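Local coordinates for protein cytochrome P450 monooxygenase (Rhodococcus sp. ECU0066, PDB 6KBH) that probably acts as a self-sufficient monooxygenase, passing electrons through FMN and a [2Fe-2S] cluster to the haem iron that activates oxygen, at residues 319-324 / 378-383; 568-573 / 682-687. All coordinates share one frame; numbering follows the deposited sequence.

Interaction 1 of 2, residues 319-324 / 378-383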
ATOM      1  N   VAL A 319       7.457  -6.909   1.754  1.00 81.03           N
ATOM      2  CA  VAL A 319       7.051  -6.893   3.150  1.00 80.56           C
ATOM      3  C   VAL A 319       5.545  -7.042   3.292  1.00 76.54           C
ATOM      4  O   VAL A 319       5.065  -7.442   4.355  1.00 88.91           O
ATOM      5  CB  VAL A 319       7.560  -5.612   3.847  1.00 83.05           C
ATOM      6  CG1 VAL A 319       9.013  -5.344   3.474  1.00 79.88           C
ATOM      7  CG2 VAL A 319       6.684  -4.424   3.508  1.00 85.80           C
ATOM      8  N   GLU A 320       4.780  -6.757   2.236  1.00 70.07           N
ATOM      9  CA  GLU A 320       3.342  -7.000   2.282  1.00 78.23           C
ATOM     10  C   GLU A 320       3.025  -8.483   2.129  1.00 82.57           C
ATOM     11  O   GLU A 320       2.120  -9.000   2.796  1.00 80.02           O
ATOM     12  CB  GLU A 320       2.630  -6.187   1.199  1.00 72.47           C
ATOM     13  CG  GLU A 320       2.654  -4.688   1.442  1.00 77.75           C
ATOM     14  CD  GLU A 320       1.785  -4.271   2.618  1.00 75.91           C
ATOM     15  OE1 GLU A 320       0.627  -4.730   2.700  1.00 76.72           O
ATOM     16  OE2 GLU A 320       2.266  -3.490   3.466  1.00 68.69           O
ATOM     17  N   GLU A 321       3.755  -9.184   1.257  1.00 73.73           N
ATOM     18  CA  GLU A 321       3.538 -10.618   1.118  1.00 77.33           C
ATOM     19  C   GLU A 321       3.959 -11.358   2.381  1.00 84.10           C
ATOM     20  O   GLU A 321       3.324 -12.347   2.769  1.00 73.64           O
ATOM     21  CB  GLU A 321       4.293 -11.151  -0.098  1.00 77.81           C
ATOM     22  CG  GLU A 321       4.136 -12.654  -0.356  1.00 79.61           C
ATOM     23  CD  GLU A 321       2.744 -13.054  -0.827  1.00 74.95           C
ATOM     24  OE1 GLU A 321       1.839 -12.196  -0.855  1.00 73.97           O
ATOM     25  OE2 GLU A 321       2.564 -14.233  -1.199  1.00 74.98           O
ATOM     26  N   CYS A 322       5.027 -10.895   3.031  1.00 81.72           N
ATOM     27  CA  CYS A 322       5.415 -11.474   4.312  1.00 77.25           C
ATOM     28  C   CYS A 322       4.330 -11.265   5.359  1.00 83.54           C
ATOM     29  O   CYS A 322       4.002 -12.187   6.115  1.00 75.74           O
ATOM     30  CB  CYS A 322       6.738 -10.871   4.782  1.00 74.86           C
ATOM     31  SG  CYS A 322       8.166 -11.314   3.770  1.00 86.60           S
ATOM     32  N   LEU A 323       3.751 -10.059   5.410  1.00 80.35           N
ATOM     33  CA  LEU A 323       2.689  -9.787   6.376  1.00 72.13           C
ATOM     34  C   LEU A 323       1.455 -10.637   6.111  1.00 74.48           C
ATOM     35  O   LEU A 323       0.755 -11.022   7.055  1.00 69.36           O
ATOM     36  CB  LEU A 323       2.329  -8.302   6.358  1.00 70.80           C
ATOM     37  CG  LEU A 323       3.405  -7.378   6.931  1.00 77.62           C
ATOM     38  CD1 LEU A 323       3.167  -5.927   6.513  1.00 77.38           C
ATOM     39  CD2 LEU A 323       3.500  -7.510   8.447  1.00 64.94           C
ATOM     40  N   ARG A 324       1.165 -10.929   4.842  1.00 78.29           N
ATOM     41  CA  ARG A 324       0.112 -11.888   4.527  1.00 72.43           C
ATOM     42  C   ARG A 324       0.537 -13.301   4.904  1.00 73.17           C
ATOM     43  O   ARG A 324      -0.193 -14.021   5.593  1.00 78.42           O
ATOM     44  CB  ARG A 324      -0.239 -11.821   3.040  1.00 64.55           C
ATOM     45  CG  ARG A 324      -1.390 -12.731   2.640  1.00 71.39           C
ATOM     46  CD  ARG A 324      -1.397 -13.000   1.148  1.00 68.73           C
ATOM     47  NE  ARG A 324      -0.217 -13.751   0.727  1.00 69.65           N
ATOM     48  CZ  ARG A 324      -0.156 -15.076   0.651  1.00 69.68           C
ATOM     49  NH1 ARG A 324      -1.213 -15.813   0.966  1.00 77.74           N
ATOM     50  NH2 ARG A 324       0.964 -15.668   0.256  1.00 69.14           N
ATOM     51  N   ASP A 378       0.075  -9.444  -6.820  1.00 82.84           N
ATOM     52  CA  ASP A 378      -0.731  -8.239  -6.966  1.00 85.50           C
ATOM     53  C   ASP A 378      -1.857  -8.167  -5.944  1.00 88.60           C
ATOM     54  O   ASP A 378      -2.726  -7.296  -6.054  1.00 91.13           O
ATOM     55  CB  ASP A 378      -1.307  -8.150  -8.387  1.00 89.92           C
ATOM     56  CG  ASP A 378      -2.438  -9.148  -8.647  1.00 84.23           C
ATOM     57  OD1 ASP A 378      -2.651 -10.077  -7.837  1.00 89.06           O
ATOM     58  OD2 ASP A 378      -3.126  -8.995  -9.678  1.00 87.16           O
ATOM     59  N   ASN A 379      -1.845  -9.066  -4.959  1.00 85.05           N
ATOM     60  CA  ASN A 379      -2.939  -9.254  -4.023  1.00 80.95           C
ATOM     61  C   ASN A 379      -2.524  -9.100  -2.570  1.00 87.82           C
ATOM     62  O   ASN A 379      -3.397  -9.123  -1.695  1.00 87.41           O
ATOM     63  CB  ASN A 379      -3.549 -10.653  -4.207  1.00 81.56           C
ATOM     64  CG  ASN A 379      -5.044 -10.672  -4.005  1.00 87.07           C
ATOM     65  OD1 ASN A 379      -5.671  -9.635  -3.794  1.00 99.27           O
ATOM     66  ND2 ASN A 379      -5.628 -11.862  -4.073  1.00 86.50           N
ATOM     67  N   ALA A 380      -1.225  -8.953  -2.289  1.00 72.73           N
ATOM     68  CA  ALA A 380      -0.747  -9.007  -0.911  1.00 72.56           C
ATOM     69  C   ALA A 380      -1.444  -7.977  -0.033  1.00 75.95           C
ATOM     70  O   ALA A 380      -1.787  -8.267   1.118  1.00 75.83           O
ATOM     71  CB  ALA A 380       0.767  -8.807  -0.877  1.00 71.98           C
ATOM     72  N   SER A 381      -1.704  -6.786  -0.579  1.00 83.92           N
ATOM     73  CA  SER A 381      -2.244  -5.670   0.194  1.00 82.14           C
ATOM     74  C   SER A 381      -3.559  -6.007   0.894  1.00 71.14           C
ATOM     75  O   SER A 381      -3.950  -5.285   1.818  1.00 66.01           O
ATOM     76  CB  SER A 381      -2.428  -4.454  -0.728  1.00 84.04           C
ATOM     77  OG  SER A 381      -3.048  -3.356  -0.074  1.00 77.20           O
ATOM     78  N   ASP A 382      -4.240  -7.087   0.494  1.00 74.01           N
ATOM     79  CA  ASP A 382      -5.530  -7.450   1.076  1.00 70.45           C
ATOM     80  C   ASP A 382      -5.416  -8.242   2.369  1.00 75.71           C
ATOM     81  O   ASP A 382      -6.454  -8.618   2.927  1.00 82.28           O
ATOM     82  CB  ASP A 382      -6.373  -8.276   0.097  1.00 76.34           C
ATOM     83  CG  ASP A 382      -6.537  -7.620  -1.245  1.00 75.38           C
ATOM     84  OD1 ASP A 382      -5.537  -7.523  -1.984  1.00 93.00           O
ATOM     85  OD2 ASP A 382      -7.677  -7.231  -1.574  1.00 84.73           O
ATOM     86  N   HIS A 383      -4.209  -8.526   2.851  1.00 80.04           N
ATOM     87  CA  HIS A 383      -4.083  -9.309   4.072  1.00 72.12           C
ATOM     88  C   HIS A 383      -4.698  -8.564   5.248  1.00 65.82           C
ATOM     89  O   HIS A 383      -4.768  -7.333   5.268  1.00 75.57           O
ATOM     90  CB  HIS A 383      -2.620  -9.630   4.367  1.00 67.86           C
ATOM     91  CG  HIS A 383      -1.770  -8.422   4.609  1.00 74.84           C
ATOM     92  ND1 HIS A 383      -1.782  -7.731   5.801  1.00 74.29           N
ATOM     93  CD2 HIS A 383      -0.873  -7.789   3.817  1.00 72.05           C
ATOM     94  CE1 HIS A 383      -0.935  -6.719   5.730  1.00 76.37           C
ATOM     95  NE2 HIS A 383      -0.371  -6.732   4.535  1.00 69.62           N
TER
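H383 sits against one flank of helix 315-325, where E320 meets the edge of its imidazole, L323 lies over a face and R324 touches CB. The helix carries the ExxR motif of the cytochrome P450 fold, E321 and R324, and 378-383 lies midway along the loop that leads to C393, the axial ligand of the haem iron. The one hydrogen bond across the contact runs from H383 NE2 to E320 OE1, 2.9 Å with an N-H...O angle of 141°; it is bent, and the donor meets the oxygen from above the carboxylate plane. L323 CB lies over one face of the ring, 3.9 Å from its centroid, in a CH-pi contact displaced toward the rim. The L323 side chain also comes within about 4 Å of the haem (nearest atoms). At the root of the histidine side chain, R324 CB touches H383 CB at 3.5 Å. The first torsion of H383 (chi1 63°) sets CG between its backbone N and carbonyl carbon, and this brings the ring alongside the helix with NE2 at the carboxylate.

One turn of 3-10 helix before H383, A380 packs on the same helix, its CB 3.8 Å from E320 CB and 3.6 Å from E321 OE1.

The next shell holds the acids in place. E320 OE2 forms a salt bridge with R400 of helix 396-413, so the carboxylate that receives H383 is shared with a second helix and is likely to keep its negative charge. E321 pairs with both R324 and R377, consistent with the E-R-R triad of the P450 family, while the R324 guanidinium also bonds to the carbonyls of N361 and L370. R324 grips E321 side-on, NE to OE1 at 3.0 Å and NH2 to OE2 at 2.6 Å.

Interaction 2 of 2, residues 568-573 / 682-687; sequences NHFKLD and HVEHFS. With FMN (flavin mononucleotide), chain B.
A CH-pi contact between F570 and E684 joins the loop that leaves the antiparallel flavin-binding sheet to edge strand 681-685 of the parallel sheet, at the seam between the two domains of a ferredoxin-reductase-like fold. E684 CB stands over one face of the F570 ring, 3.7 Å from its centroid and 16° off the normal. The edge of the ring is met by the backbone: F570 CE1 is 3.8 Å from H682 O, which lies near the ring plane. With CG anti to the backbone N (chi1 -163°), F570 reaches from the loop to the strand, where P590 and M594 of helix 588-601 and Y658 also pack on it.

The glutamate then continues past the phenyl ring to the flavin. Its OE1 lies 3.4 Å from F570 CB, and OE2 is 3.1 Å from FMN O4, so one side chain touches both the loop and the pyrimidine end of the isoalloxazine. Two residues along, F686 offers a face to the central part of the flavin, its CE2 3.2 Å from FMN C5A and its other ring atoms spread from N5 to N10. An alanine at F686 would probably leave that side of the isoalloxazine without its aromatic cover and freer to tilt in its pocket.

The loop itself is shaped by an Asx turn. N568 ND2 bonds to the carbonyl of A507, and N568 OD1 accepts the backbone N-H of F570 at 2.7 Å.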
ATOM      1  N   ASN A 568      -3.665   2.062 -21.661  1.00 99.63           N
ATOM      2  CA  ASN A 568      -4.006   2.764 -22.894  1.00 95.60           C
ATOM      3  C   ASN A 568      -5.338   3.472 -22.711  1.00 99.68           C
ATOM      4  O   ASN A 568      -6.364   2.818 -22.497  1.00 92.91           O
ATOM      5  CB  ASN A 568      -4.066   1.783 -24.070  1.00 98.54           C
ATOM      6  CG  ASN A 568      -4.131   2.477 -25.420  1.00 98.05           C
ATOM      7  OD1 ASN A 568      -4.242   3.700 -25.502  1.00103.43           O
ATOM      8  ND2 ASN A 568      -4.065   1.691 -26.489  1.00 97.28           N
ATOM      9  N   HIS A 569      -5.319   4.805 -22.775  1.00 99.49           N
ATOM     10  CA  HIS A 569      -6.535   5.602 -22.854  1.00 97.76           C
ATOM     11  C   HIS A 569      -6.765   6.141 -24.258  1.00 99.09           C
ATOM     12  O   HIS A 569      -7.696   6.926 -24.469  1.00 97.45           O
ATOM     13  CB  HIS A 569      -6.501   6.772 -21.863  1.00 94.88           C
ATOM     14  CG  HIS A 569      -5.766   6.484 -20.591  1.00 99.02           C
ATOM     15  ND1 HIS A 569      -5.893   5.296 -19.905  1.00 98.10           N
ATOM     16  CD2 HIS A 569      -4.913   7.246 -19.866  1.00 97.76           C
ATOM     17  CE1 HIS A 569      -5.140   5.333 -18.820  1.00104.31           C
ATOM     18  NE2 HIS A 569      -4.536   6.507 -18.772  1.00 97.23           N
ATOM     19  N   PHE A 570      -5.941   5.738 -25.220  1.00 95.10           N
ATOM     20  CA  PHE A 570      -5.950   6.277 -26.573  1.00101.54           C
ATOM     21  C   PHE A 570      -6.197   5.168 -27.587  1.00103.99           C
ATOM     22  O   PHE A 570      -5.643   5.165 -28.689  1.00104.65           O
ATOM     23  CB  PHE A 570      -4.639   7.008 -26.855  1.00106.66           C
ATOM     24  CG  PHE A 570      -4.692   7.935 -28.035  1.00106.51           C
ATOM     25  CD1 PHE A 570      -5.854   8.622 -28.345  1.00108.82           C
ATOM     26  CD2 PHE A 570      -3.567   8.141 -28.816  1.00102.79           C
ATOM     27  CE1 PHE A 570      -5.898   9.482 -29.423  1.00109.06           C
ATOM     28  CE2 PHE A 570      -3.604   9.002 -29.892  1.00104.34           C
ATOM     29  CZ  PHE A 570      -4.773   9.672 -30.198  1.00108.80           C
ATOM     30  N   LYS A 571      -7.038   4.210 -27.210  1.00109.20           N
ATOM     31  CA  LYS A 571      -7.344   3.076 -28.067  1.00104.64           C
ATOM     32  C   LYS A 571      -8.144   3.529 -29.282  1.00108.91           C
ATOM     33  O   LYS A 571      -8.914   4.492 -29.222  1.00114.75           O
ATOM     34  CB  LYS A 571      -8.122   2.024 -27.276  1.00103.12           C
ATOM     35  CG  LYS A 571      -7.638   1.886 -25.837  1.00 97.92           C
ATOM     36  CD  LYS A 571      -8.131   0.611 -25.168  1.00105.66           C
ATOM     37  CE  LYS A 571      -9.542   0.763 -24.624  1.00106.68           C
ATOM     38  NZ  LYS A 571      -9.887  -0.357 -23.697  1.00 94.25           N
ATOM     39  N   LEU A 572      -7.956   2.829 -30.398  1.00114.46           N
ATOM     40  CA  LEU A 572      -8.678   3.127 -31.627  1.00116.42           C
ATOM     41  C   LEU A 572      -9.739   2.070 -31.896  1.00118.86           C
ATOM     42  O   LEU A 572      -9.498   0.871 -31.721  1.00116.51           O
ATOM     43  CB  LEU A 572      -7.734   3.236 -32.834  1.00116.70           C
ATOM     44  CG  LEU A 572      -6.594   2.249 -33.106  1.00109.78           C
ATOM     45  CD1 LEU A 572      -7.071   0.807 -33.202  1.00122.78           C
ATOM     46  CD2 LEU A 572      -5.887   2.646 -34.392  1.00117.11           C
ATOM     47  N   ASP A 573     -10.914   2.525 -32.306  1.00120.48           N
ATOM     48  CA  ASP A 573     -11.939   1.620 -32.803  1.00130.64           C
ATOM     49  C   ASP A 573     -11.499   1.100 -34.165  1.00131.39           C
ATOM     50  O   ASP A 573     -11.359   1.896 -35.105  1.00122.79           O
ATOM     51  CB  ASP A 573     -13.280   2.340 -32.906  1.00130.22           C
ATOM     52  CG  ASP A 573     -14.431   1.398 -33.210  1.00135.26           C
ATOM     53  OD1 ASP A 573     -14.190   0.186 -33.398  1.00132.31           O
ATOM     54  OD2 ASP A 573     -15.584   1.875 -33.266  1.00137.70           O
ATOM     55  N   HIS A 682     -10.950  11.644 -31.372  1.00117.29           N
ATOM     56  CA  HIS A 682     -10.333  11.138 -30.156  1.00113.57           C
ATOM     57  C   HIS A 682      -8.996  11.831 -29.960  1.00107.83           C
ATOM     58  O   HIS A 682      -8.244  12.034 -30.916  1.00114.60           O
ATOM     59  CB  HIS A 682     -10.141   9.626 -30.205  1.00122.35           C
ATOM     60  CG  HIS A 682     -11.358   8.880 -30.652  1.00122.10           C
ATOM     61  ND1 HIS A 682     -11.706   8.753 -31.979  1.00118.14           N
ATOM     62  CD2 HIS A 682     -12.309   8.222 -29.948  1.00117.29           C
ATOM     63  CE1 HIS A 682     -12.820   8.050 -32.073  1.00118.91           C
ATOM     64  NE2 HIS A 682     -13.206   7.715 -30.856  1.00121.25           N
ATOM     65  N   VAL A 683      -8.712  12.199 -28.720  1.00113.30           N
ATOM     66  CA  VAL A 683      -7.521  12.958 -28.375  1.00111.71           C
ATOM     67  C   VAL A 683      -6.837  12.280 -27.201  1.00100.77           C
ATOM     68  O   VAL A 683      -7.477  11.610 -26.387  1.00103.23           O
ATOM     69  CB  VAL A 683      -7.856  14.422 -28.018  1.00107.49           C
ATOM     70  CG1 VAL A 683      -8.033  15.243 -29.281  1.00102.81           C
ATOM     71  CG2 VAL A 683      -9.108  14.465 -27.169  1.00107.46           C
ATOM     72  N   GLU A 684      -5.521  12.445 -27.127  1.00 97.79           N
ATOM     73  CA  GLU A 684      -4.755  12.092 -25.942  1.00101.14           C
ATOM     74  C   GLU A 684      -3.967  13.316 -25.500  1.00105.17           C
ATOM     75  O   GLU A 684      -3.193  13.885 -26.282  1.00 95.14           O
ATOM     76  CB  GLU A 684      -3.809  10.910 -26.201  1.00 98.78           C
ATOM     77  CG  GLU A 684      -2.708  10.765 -25.156  1.00 93.34           C
ATOM     78  CD  GLU A 684      -2.344   9.316 -24.863  1.00102.73           C
ATOM     79  OE1 GLU A 684      -3.142   8.616 -24.202  1.00104.20           O
ATOM     80  OE2 GLU A 684      -1.248   8.883 -25.276  1.00104.00           O
ATOM     81  N   HIS A 685      -4.171  13.726 -24.255  1.00102.62           N
ATOM     82  CA  HIS A 685      -3.479  14.875 -23.699  1.00 96.40           C
ATOM     83  C   HIS A 685      -2.176  14.436 -23.044  1.00 99.69           C
ATOM     84  O   HIS A 685      -2.121  13.403 -22.366  1.00 93.87           O
ATOM     85  CB  HIS A 685      -4.361  15.587 -22.672  1.00100.28           C
ATOM     86  CG  HIS A 685      -5.719  15.953 -23.182  1.00102.75           C
ATOM     87  ND1 HIS A 685      -5.962  17.115 -23.880  1.00108.35           N
ATOM     88  CD2 HIS A 685      -6.911  15.316 -23.084  1.00 96.93           C
ATOM     89  CE1 HIS A 685      -7.244  17.177 -24.194  1.00106.36           C
ATOM     90  NE2 HIS A 685      -7.842  16.099 -23.721  1.00101.84           N
ATOM     91  N   PHE A 686      -1.124  15.221 -23.268  1.00 87.29           N
ATOM     92  CA  PHE A 686       0.148  15.046 -22.578  1.00 87.11           C
ATOM     93  C   PHE A 686       0.310  16.022 -21.422  1.00 83.20           C
ATOM     94  O   PHE A 686       1.290  15.933 -20.675  1.00 78.46           O
ATOM     95  CB  PHE A 686       1.316  15.205 -23.557  1.00 82.27           C
ATOM     96  CG  PHE A 686       1.491  14.044 -24.497  1.00 91.60           C
ATOM     97  CD1 PHE A 686       0.499  13.086 -24.645  1.00104.03           C
ATOM     98  CD2 PHE A 686       2.654  13.908 -25.232  1.00 92.86           C
ATOM     99  CE1 PHE A 686       0.669  12.021 -25.504  1.00 98.69           C
ATOM    100  CE2 PHE A 686       2.824  12.849 -26.100  1.00 93.11           C
ATOM    101  CZ  PHE A 686       1.834  11.902 -26.233  1.00 92.13           C
ATOM    102  N   SER A 687      -0.629  16.953 -21.271  1.00 90.84           N
ATOM    103  CA  SER A 687      -0.653  17.934 -20.202  1.00 97.28           C
ATOM    104  C   SER A 687      -2.064  17.969 -19.637  1.00 97.54           C
ATOM    105  O   SER A 687      -3.007  17.442 -20.236  1.00101.89           O
ATOM    106  CB  SER A 687      -0.234  19.325 -20.706  1.00 90.71           C
ATOM    107  OG  SER A 687       0.923  19.249 -21.521  1.00 81.89           O
TER
HETATM  108  N1  FMN B 801       1.665  12.252 -20.691  1.00106.63           N
HETATM  109  C2  FMN B 801       0.556  11.531 -20.467  1.00107.64           C
HETATM  110  O2  FMN B 801      -0.222  11.878 -19.520  1.00111.58           O
HETATM  111  N3  FMN B 801       0.238  10.458 -21.202  1.00107.30           N
HETATM  112  C4  FMN B 801       1.058  10.087 -22.205  1.00104.56           C
HETATM  113  O4  FMN B 801       0.759   9.005 -22.966  1.00112.62           O
HETATM  114  C4A FMN B 801       2.217  10.818 -22.463  1.00103.67           C
HETATM  115  N5  FMN B 801       3.025  10.437 -23.465  1.00 98.03           N
HETATM  116  C5A FMN B 801       4.136  11.145 -23.698  1.00 96.99           C
HETATM  117  C6  FMN B 801       4.947  10.728 -24.738  1.00 91.54           C
HETATM  118  C7  FMN B 801       6.101  11.419 -25.024  1.00 95.05           C
HETATM  119  C7M FMN B 801       6.915  10.839 -26.207  1.00 95.25           C
HETATM  120  C8  FMN B 801       6.464  12.547 -24.278  1.00 91.05           C
HETATM  121  C8M FMN B 801       7.728  13.337 -24.553  1.00 76.38           C
HETATM  122  C9  FMN B 801       5.639  12.974 -23.243  1.00 91.87           C
HETATM  123  C9A FMN B 801       4.473  12.268 -22.934  1.00 94.17           C
HETATM  124  N10 FMN B 801       3.653  12.652 -21.931  1.00 95.39           N
HETATM  125  C10 FMN B 801       2.525  11.930 -21.685  1.00104.29           C
HETATM  126  C1' FMN B 801       3.970  13.824 -21.055  1.00 93.64           C
HETATM  127  C2' FMN B 801       4.869  13.450 -19.904  1.00101.02           C
HETATM  128  O2' FMN B 801       4.274  12.636 -18.978  1.00 95.40           O
HETATM  129  C3' FMN B 801       5.386  14.678 -19.199  1.00 99.96           C
HETATM  130  O3' FMN B 801       4.375  15.536 -18.739  1.00104.56           O
HETATM  131  C4' FMN B 801       6.380  15.453 -20.091  1.00103.12           C
HETATM  132  O4' FMN B 801       7.358  14.763 -20.773  1.00102.38           O
HETATM  133  C5' FMN B 801       7.223  16.464 -19.257  1.00101.05           C
HETATM  134  O5' FMN B 801       7.710  16.020 -17.966  1.00103.68           O
HETATM  135  P   FMN B 801       8.220  17.104 -16.950  1.00 96.66           P
HETATM  136  O1P FMN B 801       8.128  16.571 -15.543  1.00 98.48           O
HETATM  137  O2P FMN B 801       9.648  17.459 -17.216  1.00 99.14           O
HETATM  138  O3P FMN B 801       7.360  18.318 -17.115  1.00112.24           O

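How the interactions relate
The two contacts lie in different modules of the chain, their centres about 33 Å apart and their nearest atoms about 16 Å, and they share no helix or strand. Interaction 1 is buried in the haem domain and polar at heart: a histidine-carboxylate bond sits beside a network of acids and arginines. Interaction 2, partly buried in the reductase part, has no hydrogen bond between its segments and depends on a phenylalanine ring packed against a glutamate methylene and the strand backbone. Each nevertheless borders a cofactor, through a leucine beside the haem in the first and through a glutamate and a phenylalanine against the flavin in the second.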